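Local coordinates for protein arginine decarboxylase (Campylobacter jejuni subsp. jejuni, PDB 3NZP) that probably catalyses the pyridoxal 5'-phosphate-dependent decarboxylation of arginine to agmatine, an early step of polyamine and spermidine biosynthesis, at residues A81-K86 with Y106-G111; F93-V98 with M120-E125. All coordinates share one frame; numbering follows the deposited sequence.

Interaction 1. Residues A81-K86 with Y106-G111; sequences AVYPLK and YGLEAG. With PLP (pyridoxal-5'-phosphate), chain E.
The ring of Tyr-106 lies against Ala-81, whose CB sits over one face in a CH-pi contact, 3.8 Å from the ring centroid and displaced toward the rim. At the ring's edge, near its plane, is the backbone N of Tyr-83, 3.4 Å from Tyr-106 CE1. The ring of Tyr-83 in turn is met at its edge by the CD2 methyl of Leu-108, 3.8 Å from Tyr-83 CD1. The hydroxyl of Tyr-83 is hydrogen-bonded to the carbonyl of Asn-88.

Strands 79-84 and 107-110 pair in parallel. Gly-107 N donates to Ala-81 O, Tyr-83 N to Gly-107 O, Glu-109 N to Tyr-83 O, and Leu-85 N to Glu-109 O. Pro-84, with no N-H to give, falls between two residues that bond to strand 107-110. On the sheet face of Val-82, Pro-84 and Glu-109, which looks into the barrel, CG1 of Val-82 packs on CB of Glu-109 at 3.8 Å. The Glu-109 side chain leaves with CG anti to the backbone N (chi1 -175°) and bends at chi2 (-85°), and its OE2 lies 3.3 Å from Pro-84 CB. Its other oxygen, OE1, accepts a hydrogen bond from Asn-132 of the cofactor pocket.

This is the first strand pair of the TIM-type barrel of a class-II decarboxylase. Pro-84 CG touches pyridoxal phosphate C5A at 3.6 Å, and Lys-86 follows in the 3-10 turn just after the strand, predicted to carry the cofactor as an N6-linked adduct that is not modelled here. The ladder, whose last bond is at Leu-85, holds the strand end that sets Pro-84 beside the cofactor and leads into Lys-86, while the two carboxylate oxygens of Glu-109 divide between Pro-84 and Asn-132 of the same pocket.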
ATOM      1  N   ALA B  81      26.217   3.198 -13.768  1.00 40.80           N
ATOM      2  CA  ALA B  81      24.848   2.930 -13.329  1.00 38.84           C
ATOM      3  C   ALA B  81      24.808   2.390 -11.903  1.00 39.85           C
ATOM      4  O   ALA B  81      25.657   1.599 -11.498  1.00 45.36           O
ATOM      5  CB  ALA B  81      24.198   1.930 -14.266  1.00 24.20           C
ATOM      6  N   VAL B  82      23.819   2.827 -11.142  1.00 38.52           N
ATOM      7  CA  VAL B  82      23.678   2.353  -9.781  1.00 42.70           C
ATOM      8  C   VAL B  82      22.245   1.870  -9.557  1.00 41.48           C
ATOM      9  O   VAL B  82      21.295   2.451 -10.093  1.00 43.02           O
ATOM     10  CB  VAL B  82      24.003   3.465  -8.777  1.00 46.70           C
ATOM     11  CG1 VAL B  82      24.011   2.899  -7.373  1.00 56.27           C
ATOM     12  CG2 VAL B  82      25.357   4.064  -9.098  1.00 50.56           C
ATOM     13  N   TYR B  83      22.089   0.797  -8.782  1.00 39.15           N
ATOM     14  CA  TYR B  83      20.758   0.253  -8.520  1.00 35.87           C
ATOM     15  C   TYR B  83      20.194   0.548  -7.143  1.00 33.16           C
ATOM     16  O   TYR B  83      20.648   0.016  -6.137  1.00 33.87           O
ATOM     17  CB  TYR B  83      20.717  -1.257  -8.717  1.00 31.45           C
ATOM     18  CG  TYR B  83      19.385  -1.852  -8.287  1.00 37.75           C
ATOM     19  CD1 TYR B  83      19.281  -2.638  -7.141  1.00 36.21           C
ATOM     20  CD2 TYR B  83      18.222  -1.614  -9.022  1.00 39.63           C
ATOM     21  CE1 TYR B  83      18.054  -3.174  -6.737  1.00 30.29           C
ATOM     22  CE2 TYR B  83      16.992  -2.148  -8.622  1.00 31.93           C
ATOM     23  CZ  TYR B  83      16.919  -2.926  -7.481  1.00 26.95           C
ATOM     24  OH  TYR B  83      15.718  -3.461  -7.081  1.00 21.33           O
ATOM     25  N   PRO B  84      19.171   1.398  -7.086  1.00 30.80           N
ATOM     26  CA  PRO B  84      18.584   1.716  -5.794  1.00 28.36           C
ATOM     27  C   PRO B  84      17.817   0.494  -5.298  1.00 32.12           C
ATOM     28  O   PRO B  84      16.794   0.102  -5.873  1.00 28.23           O
ATOM     29  CB  PRO B  84      17.688   2.903  -6.116  1.00 31.87           C
ATOM     30  CG  PRO B  84      17.232   2.619  -7.507  1.00 26.01           C
ATOM     31  CD  PRO B  84      18.473   2.097  -8.182  1.00 30.54           C
ATOM     32  N   LEU B  85      18.339  -0.114  -4.236  1.00 28.91           N
ATOM     33  CA  LEU B  85      17.732  -1.299  -3.648  1.00 24.86           C
ATOM     34  C   LEU B  85      16.285  -1.064  -3.242  1.00 25.80           C
ATOM     35  O   LEU B  85      15.471  -1.987  -3.259  1.00 20.45           O
ATOM     36  CB  LEU B  85      18.536  -1.757  -2.438  1.00 14.30           C
ATOM     37  CG  LEU B  85      19.858  -2.446  -2.761  1.00 30.08           C
ATOM     38  CD1 LEU B  85      20.730  -2.437  -1.513  1.00 27.73           C
ATOM     39  CD2 LEU B  85      19.617  -3.882  -3.271  1.00 24.40           C
ATOM     40  N   LYS B  86      15.961   0.178  -2.904  1.00 26.07           N
ATOM     41  CA  LYS B  86      14.609   0.505  -2.484  1.00 28.28           C
ATOM     42  C   LYS B  86      13.492   0.077  -3.450  1.00 22.84           C
ATOM     43  O   LYS B  86      12.361  -0.094  -3.016  1.00 30.53           O
ATOM     44  CB  LYS B  86      14.492   2.004  -2.192  1.00 21.28           C
ATOM     45  CG  LYS B  86      14.254   2.868  -3.401  1.00 39.53           C
ATOM     46  CD  LYS B  86      12.851   3.434  -3.402  1.00 53.33           C
ATOM     47  CE  LYS B  86      12.630   4.411  -2.249  1.00 70.42           C
ATOM     48  NZ  LYS B  86      13.547   5.600  -2.264  1.00 71.81           N
ATOM     49  N   TYR B 106      28.322  -2.235 -12.331  1.00 35.50           N
ATOM     50  CA  TYR B 106      27.038  -1.738 -11.854  1.00 26.94           C
ATOM     51  C   TYR B 106      27.077  -1.672 -10.328  1.00 26.31           C
ATOM     52  O   TYR B 106      27.416  -2.649  -9.664  1.00 31.30           O
ATOM     53  CB  TYR B 106      25.931  -2.684 -12.330  1.00 32.30           C
ATOM     54  CG  TYR B 106      24.589  -2.033 -12.565  1.00 34.49           C
ATOM     55  CD1 TYR B 106      23.877  -1.466 -11.515  1.00 38.76           C
ATOM     56  CD2 TYR B 106      24.029  -1.988 -13.836  1.00 26.36           C
ATOM     57  CE1 TYR B 106      22.639  -0.869 -11.718  1.00 38.89           C
ATOM     58  CE2 TYR B 106      22.787  -1.394 -14.055  1.00 37.17           C
ATOM     59  CZ  TYR B 106      22.095  -0.834 -12.991  1.00 40.91           C
ATOM     60  OH  TYR B 106      20.856  -0.246 -13.191  1.00 34.86           O
ATOM     61  N   GLY B 107      26.729  -0.517  -9.775  1.00 29.72           N
ATOM     62  CA  GLY B 107      26.762  -0.348  -8.334  1.00 32.98           C
ATOM     63  C   GLY B 107      25.432  -0.532  -7.632  1.00 36.84           C
ATOM     64  O   GLY B 107      24.449  -0.949  -8.242  1.00 33.49           O
ATOM     65  N   LEU B 108      25.408  -0.222  -6.336  1.00 37.62           N
ATOM     66  CA  LEU B 108      24.205  -0.356  -5.526  1.00 27.87           C
ATOM     67  C   LEU B 108      23.975   0.900  -4.707  1.00 30.07           C
ATOM     68  O   LEU B 108      24.920   1.550  -4.252  1.00 31.72           O
ATOM     69  CB  LEU B 108      24.312  -1.558  -4.578  1.00 27.99           C
ATOM     70  CG  LEU B 108      24.197  -2.966  -5.173  1.00 23.00           C
ATOM     71  CD1 LEU B 108      24.428  -4.017  -4.106  1.00 16.13           C
ATOM     72  CD2 LEU B 108      22.825  -3.134  -5.772  1.00 28.31           C
ATOM     73  N   GLU B 109      22.708   1.236  -4.516  1.00 31.08           N
ATOM     74  CA  GLU B 109      22.347   2.413  -3.747  1.00 28.59           C
ATOM     75  C   GLU B 109      21.569   1.935  -2.529  1.00 27.65           C
ATOM     76  O   GLU B 109      20.772   1.007  -2.625  1.00 34.38           O
ATOM     77  CB  GLU B 109      21.497   3.344  -4.621  1.00 26.55           C
ATOM     78  CG  GLU B 109      21.135   4.673  -3.994  1.00 32.70           C
ATOM     79  CD  GLU B 109      19.905   4.589  -3.117  1.00 45.27           C
ATOM     80  OE1 GLU B 109      19.679   5.533  -2.333  1.00 55.34           O
ATOM     81  OE2 GLU B 109      19.155   3.587  -3.208  1.00 55.69           O
ATOM     82  N   ALA B 110      21.814   2.544  -1.378  1.00 24.19           N
ATOM     83  CA  ALA B 110      21.106   2.155  -0.168  1.00 21.84           C
ATOM     84  C   ALA B 110      20.583   3.408   0.502  1.00 27.98           C
ATOM     85  O   ALA B 110      21.191   4.476   0.403  1.00 32.43           O
ATOM     86  CB  ALA B 110      22.030   1.412   0.765  1.00 19.25           C
ATOM     87  N   GLY B 111      19.452   3.276   1.182  1.00 26.55           N
ATOM     88  CA  GLY B 111      18.865   4.420   1.849  1.00 32.41           C
ATOM     89  C   GLY B 111      18.473   4.121   3.282  1.00 31.57           C
ATOM     90  O   GLY B 111      17.573   4.754   3.825  1.00 39.75           O
TER
HETATM   91  N1  PLP E 701      17.616   7.607  -6.498  1.00 67.11           N
HETATM   92  C2  PLP E 701      17.233   7.969  -5.269  1.00 70.31           C
HETATM   93  C2A PLP E 701      18.125   8.872  -4.461  1.00 59.62           C
HETATM   94  C3  PLP E 701      16.005   7.484  -4.728  1.00 76.36           C
HETATM   95  O3  PLP E 701      15.609   7.847  -3.464  1.00 79.52           O
HETATM   96  C4  PLP E 701      15.174   6.620  -5.562  1.00 71.86           C
HETATM   97  C4A PLP E 701      13.886   6.094  -5.065  1.00 51.54           C
HETATM   98  C5  PLP E 701      15.663   6.274  -6.881  1.00 70.40           C
HETATM   99  C6  PLP E 701      16.889   6.807  -7.301  1.00 71.54           C
HETATM  100  C5A PLP E 701      14.867   5.360  -7.824  1.00 64.15           C
HETATM  101  O4P PLP E 701      14.201   6.116  -8.853  1.00 52.96           O
HETATM  102  P   PLP E 701      13.404   5.077  -9.810  1.00 35.39           P
HETATM  103  O1P PLP E 701      12.961   5.799 -11.017  1.00 54.51           O
HETATM  104  O2P PLP E 701      14.342   3.858 -10.254  1.00 37.56           O
HETATM  105  O3P PLP E 701      12.119   4.507  -9.048  1.00 39.43           O

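Interaction 2. Residues F93-V98 with M120-E125; sequences FVKNLV and MAYNNE
Lys-95 reaches across to Tyr-122, its ammonium approaching the ring at the edge, near the ring plane, with NZ 3.4 Å from Tyr-122 CE2. Closer to its root, CG of Lys-95 lies 3.5 Å from the same CE2, and the two side chains pass at a slant. The lysine chain bends at chi3 and chi4, and the chi4 turn (65°) brings NZ round to the ring. Deeper in, Val-98 packs on the backbone of Tyr-122, with CB 3.7 Å from Tyr-122 O and CG1 4.4 Å from Tyr-122 CB.

A single hydrogen bond joins the segments: Asn-124 ND2 donates to Val-98 O at 3.0 Å, nearly straight (166°). The acceptor lies in the plane of the asparagine amide, while the nitrogen is tilted from the carbonyl plane. The bond ties the loop after helix 113-122 to the last turn of helix 91-100.

Outside this first shell, the loop and the second subunit engage the end of helix 113-122. Asn-123 is the first residue to leave the helical conformation, and its ND2 donates to the carbonyl of Ala-127 farther along the loop. Ile-570 of the second subunit packs on Tyr-122, and Arg-577 of that subunit bonds to the carbonyl of selenomethionine Met-120, so that the end of helix 113-122 also belongs to the dimer interface.

Away from the cofactor, the contact joins two neighbouring outer helices of the barrel domain. On their inner side, Val-98 and Asn-123 both rest on Leu-108 of strand 107-110, while Phe-93 and Leu-97 turn to helix 52-72 and Met-120 to helix 137-148.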
ATOM      1  N   PHE B  93      16.070 -11.036  -7.050  1.00 28.33           N
ATOM      2  CA  PHE B  93      16.436 -10.031  -8.014  1.00 28.72           C
ATOM      3  C   PHE B  93      17.856  -9.546  -7.698  1.00 32.15           C
ATOM      4  O   PHE B  93      18.771  -9.766  -8.485  1.00 41.18           O
ATOM      5  CB  PHE B  93      15.468  -8.852  -7.986  1.00 21.05           C
ATOM      6  CG  PHE B  93      15.850  -7.749  -8.917  1.00 24.68           C
ATOM      7  CD1 PHE B  93      15.599  -7.848 -10.284  1.00 27.80           C
ATOM      8  CD2 PHE B  93      16.544  -6.647  -8.442  1.00 23.85           C
ATOM      9  CE1 PHE B  93      16.042  -6.858 -11.173  1.00 16.39           C
ATOM     10  CE2 PHE B  93      16.991  -5.654  -9.320  1.00 26.93           C
ATOM     11  CZ  PHE B  93      16.742  -5.765 -10.687  1.00 23.40           C
ATOM     12  N   VAL B  94      18.046  -8.917  -6.541  1.00 25.24           N
ATOM     13  CA  VAL B  94      19.349  -8.400  -6.136  1.00 25.99           C
ATOM     14  C   VAL B  94      20.557  -9.304  -6.416  1.00 29.73           C
ATOM     15  O   VAL B  94      21.555  -8.852  -6.979  1.00 20.91           O
ATOM     16  CB  VAL B  94      19.344  -8.045  -4.633  1.00 33.18           C
ATOM     17  CG1 VAL B  94      20.735  -7.623  -4.180  1.00 25.18           C
ATOM     18  CG2 VAL B  94      18.345  -6.909  -4.390  1.00 35.93           C
ATOM     19  N   LYS B  95      20.471 -10.572  -6.023  1.00 32.05           N
ATOM     20  CA  LYS B  95      21.574 -11.494  -6.241  1.00 31.49           C
ATOM     21  C   LYS B  95      21.905 -11.613  -7.726  1.00 30.89           C
ATOM     22  O   LYS B  95      23.067 -11.756  -8.103  1.00 32.51           O
ATOM     23  CB  LYS B  95      21.251 -12.861  -5.627  1.00 24.36           C
ATOM     24  CG  LYS B  95      21.401 -12.878  -4.098  1.00 37.43           C
ATOM     25  CD  LYS B  95      20.774 -14.119  -3.441  1.00 53.17           C
ATOM     26  CE  LYS B  95      21.612 -15.372  -3.625  1.00 61.30           C
ATOM     27  NZ  LYS B  95      22.924 -15.256  -2.915  1.00 64.41           N
ATOM     28  N   ASN B  96      20.887 -11.528  -8.570  1.00 29.59           N
ATOM     29  CA  ASN B  96      21.108 -11.628 -10.002  1.00 35.81           C
ATOM     30  C   ASN B  96      21.625 -10.342 -10.608  1.00 38.04           C
ATOM     31  O   ASN B  96      22.441 -10.354 -11.533  1.00 28.72           O
ATOM     32  CB  ASN B  96      19.827 -12.046 -10.704  1.00 35.94           C
ATOM     33  CG  ASN B  96      19.611 -13.526 -10.629  1.00 38.84           C
ATOM     34  OD1 ASN B  96      20.466 -14.301 -11.061  1.00 41.42           O
ATOM     35  ND2 ASN B  96      18.481 -13.939 -10.071  1.00 45.05           N
ATOM     36  N   LEU B  97      21.142  -9.228 -10.084  1.00 38.33           N
ATOM     37  CA  LEU B  97      21.562  -7.936 -10.577  1.00 36.09           C
ATOM     38  C   LEU B  97      23.059  -7.730 -10.350  1.00 35.16           C
ATOM     39  O   LEU B  97      23.786  -7.388 -11.275  1.00 37.39           O
ATOM     40  CB  LEU B  97      20.756  -6.829  -9.892  1.00 27.67           C
ATOM     41  CG  LEU B  97      20.963  -5.343 -10.218  1.00 23.63           C
ATOM     42  CD1 LEU B  97      22.126  -4.757  -9.454  1.00 24.40           C
ATOM     43  CD2 LEU B  97      21.151  -5.194 -11.700  1.00 29.04           C
ATOM     44  N   VAL B  98      23.538  -7.951  -9.133  1.00 33.21           N
ATOM     45  CA  VAL B  98      24.951  -7.739  -8.880  1.00 34.92           C
ATOM     46  C   VAL B  98      25.788  -8.677  -9.720  1.00 33.44           C
ATOM     47  O   VAL B  98      26.854  -8.315 -10.218  1.00 38.29           O
ATOM     48  CB  VAL B  98      25.302  -7.947  -7.399  1.00 38.92           C
ATOM     49  CG1 VAL B  98      24.550  -6.943  -6.550  1.00 34.91           C
ATOM     50  CG2 VAL B  98      24.955  -9.360  -6.983  1.00 47.15           C
HETATM   51  N   MSE B 120      26.678  -3.803   1.315  1.00 33.73           N
HETATM   52  CA  MSE B 120      28.039  -4.104   1.726  1.00 33.79           C
HETATM   53  C   MSE B 120      28.401  -5.561   1.582  1.00 38.08           C
HETATM   54  O   MSE B 120      29.577  -5.918   1.536  1.00 42.25           O
HETATM   55  CB  MSE B 120      28.245  -3.694   3.165  1.00 28.66           C
HETATM   56  CG  MSE B 120      28.395  -2.230   3.312  1.00 35.16           C
HETATM   57 SE   MSE B 120      28.312  -1.711   5.131  1.00 67.05          SE
HETATM   58  CE  MSE B 120      29.768  -2.848   5.794  1.00 58.74           C
ATOM     59  N   ALA B 121      27.389  -6.411   1.520  1.00 40.12           N
ATOM     60  CA  ALA B 121      27.640  -7.832   1.401  1.00 40.38           C
ATOM     61  C   ALA B 121      27.619  -8.320  -0.039  1.00 39.68           C
ATOM     62  O   ALA B 121      28.531  -9.038  -0.450  1.00 39.71           O
ATOM     63  CB  ALA B 121      26.632  -8.608   2.242  1.00 41.75           C
ATOM     64  N   TYR B 122      26.601  -7.924  -0.807  1.00 37.66           N
ATOM     65  CA  TYR B 122      26.477  -8.370  -2.198  1.00 42.34           C
ATOM     66  C   TYR B 122      27.098  -7.499  -3.297  1.00 43.67           C
ATOM     67  O   TYR B 122      27.409  -8.003  -4.384  1.00 45.07           O
ATOM     68  CB  TYR B 122      25.009  -8.648  -2.538  1.00 29.98           C
ATOM     69  CG  TYR B 122      24.478  -9.878  -1.854  1.00 32.92           C
ATOM     70  CD1 TYR B 122      24.084  -9.840  -0.521  1.00 42.05           C
ATOM     71  CD2 TYR B 122      24.451 -11.103  -2.513  1.00 39.49           C
ATOM     72  CE1 TYR B 122      23.682 -11.000   0.148  1.00 52.96           C
ATOM     73  CE2 TYR B 122      24.055 -12.270  -1.861  1.00 51.33           C
ATOM     74  CZ  TYR B 122      23.675 -12.216  -0.531  1.00 55.13           C
ATOM     75  OH  TYR B 122      23.313 -13.377   0.125  1.00 56.37           O
ATOM     76  N   ASN B 123      27.277  -6.208  -3.028  1.00 38.75           N
ATOM     77  CA  ASN B 123      27.877  -5.316  -4.016  1.00 39.35           C
ATOM     78  C   ASN B 123      29.275  -5.807  -4.349  1.00 37.12           C
ATOM     79  O   ASN B 123      30.060  -6.084  -3.445  1.00 29.59           O
ATOM     80  CB  ASN B 123      27.983  -3.883  -3.483  1.00 38.59           C
ATOM     81  CG  ASN B 123      28.613  -2.939  -4.494  1.00 41.89           C
ATOM     82  OD1 ASN B 123      28.063  -2.725  -5.579  1.00 45.60           O
ATOM     83  ND2 ASN B 123      29.770  -2.383  -4.154  1.00 38.03           N
ATOM     84  N   ASN B 124      29.580  -5.906  -5.642  1.00 42.14           N
ATOM     85  CA  ASN B 124      30.894  -6.365  -6.100  1.00 41.56           C
ATOM     86  C   ASN B 124      31.973  -5.379  -5.646  1.00 43.55           C
ATOM     87  O   ASN B 124      31.811  -4.165  -5.778  1.00 40.86           O
ATOM     88  CB  ASN B 124      30.945  -6.464  -7.634  1.00 44.09           C
ATOM     89  CG  ASN B 124      29.778  -7.245  -8.238  1.00 43.17           C
ATOM     90  OD1 ASN B 124      29.639  -8.449  -8.044  1.00 38.28           O
ATOM     91  ND2 ASN B 124      28.945  -6.542  -9.006  1.00 49.68           N
ATOM     92  N   GLU B 125      33.073  -5.897  -5.111  1.00 49.48           N
ATOM     93  CA  GLU B 125      34.159  -5.033  -4.667  1.00 57.20           C
ATOM     94  C   GLU B 125      34.652  -4.198  -5.845  1.00 53.74           C
ATOM     95  O   GLU B 125      34.948  -4.730  -6.915  1.00 51.71           O
ATOM     96  CB  GLU B 125      35.317  -5.872  -4.105  1.00 68.97           C
ATOM     97  CG  GLU B 125      35.079  -6.444  -2.705  1.00 76.13           C
ATOM     98  CD  GLU B 125      35.775  -5.643  -1.617  1.00 75.55           C
ATOM     99  OE1 GLU B 125      35.648  -6.004  -0.428  1.00 68.97           O
ATOM    100  OE2 GLU B 125      36.454  -4.651  -1.956  1.00 83.88           O
TER

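From the N terminus, the chain passes along strand 79-84, helix 91-100, strand 107-110 and helix 113-122. Interaction 1 closes the first loop, pairing the two strands of a beta-alpha-beta unit side by side, with the helix between them in sequence; interaction 2 closes the next, bringing that helix against the one after the second strand. Because their segments alternate, the two loops cross rather than nest, and one belongs to the barrel wall and the other to its outer layer. Between the layers, Tyr-83 meets Phe-93, Leu-85 meets Val-94, and Leu-108 CD1 touches Asn-123 CB at 3.6 Å. The wall thus packs against interface helices, and Lys-86 of interaction 1 meets Asn-528 of the second subunit.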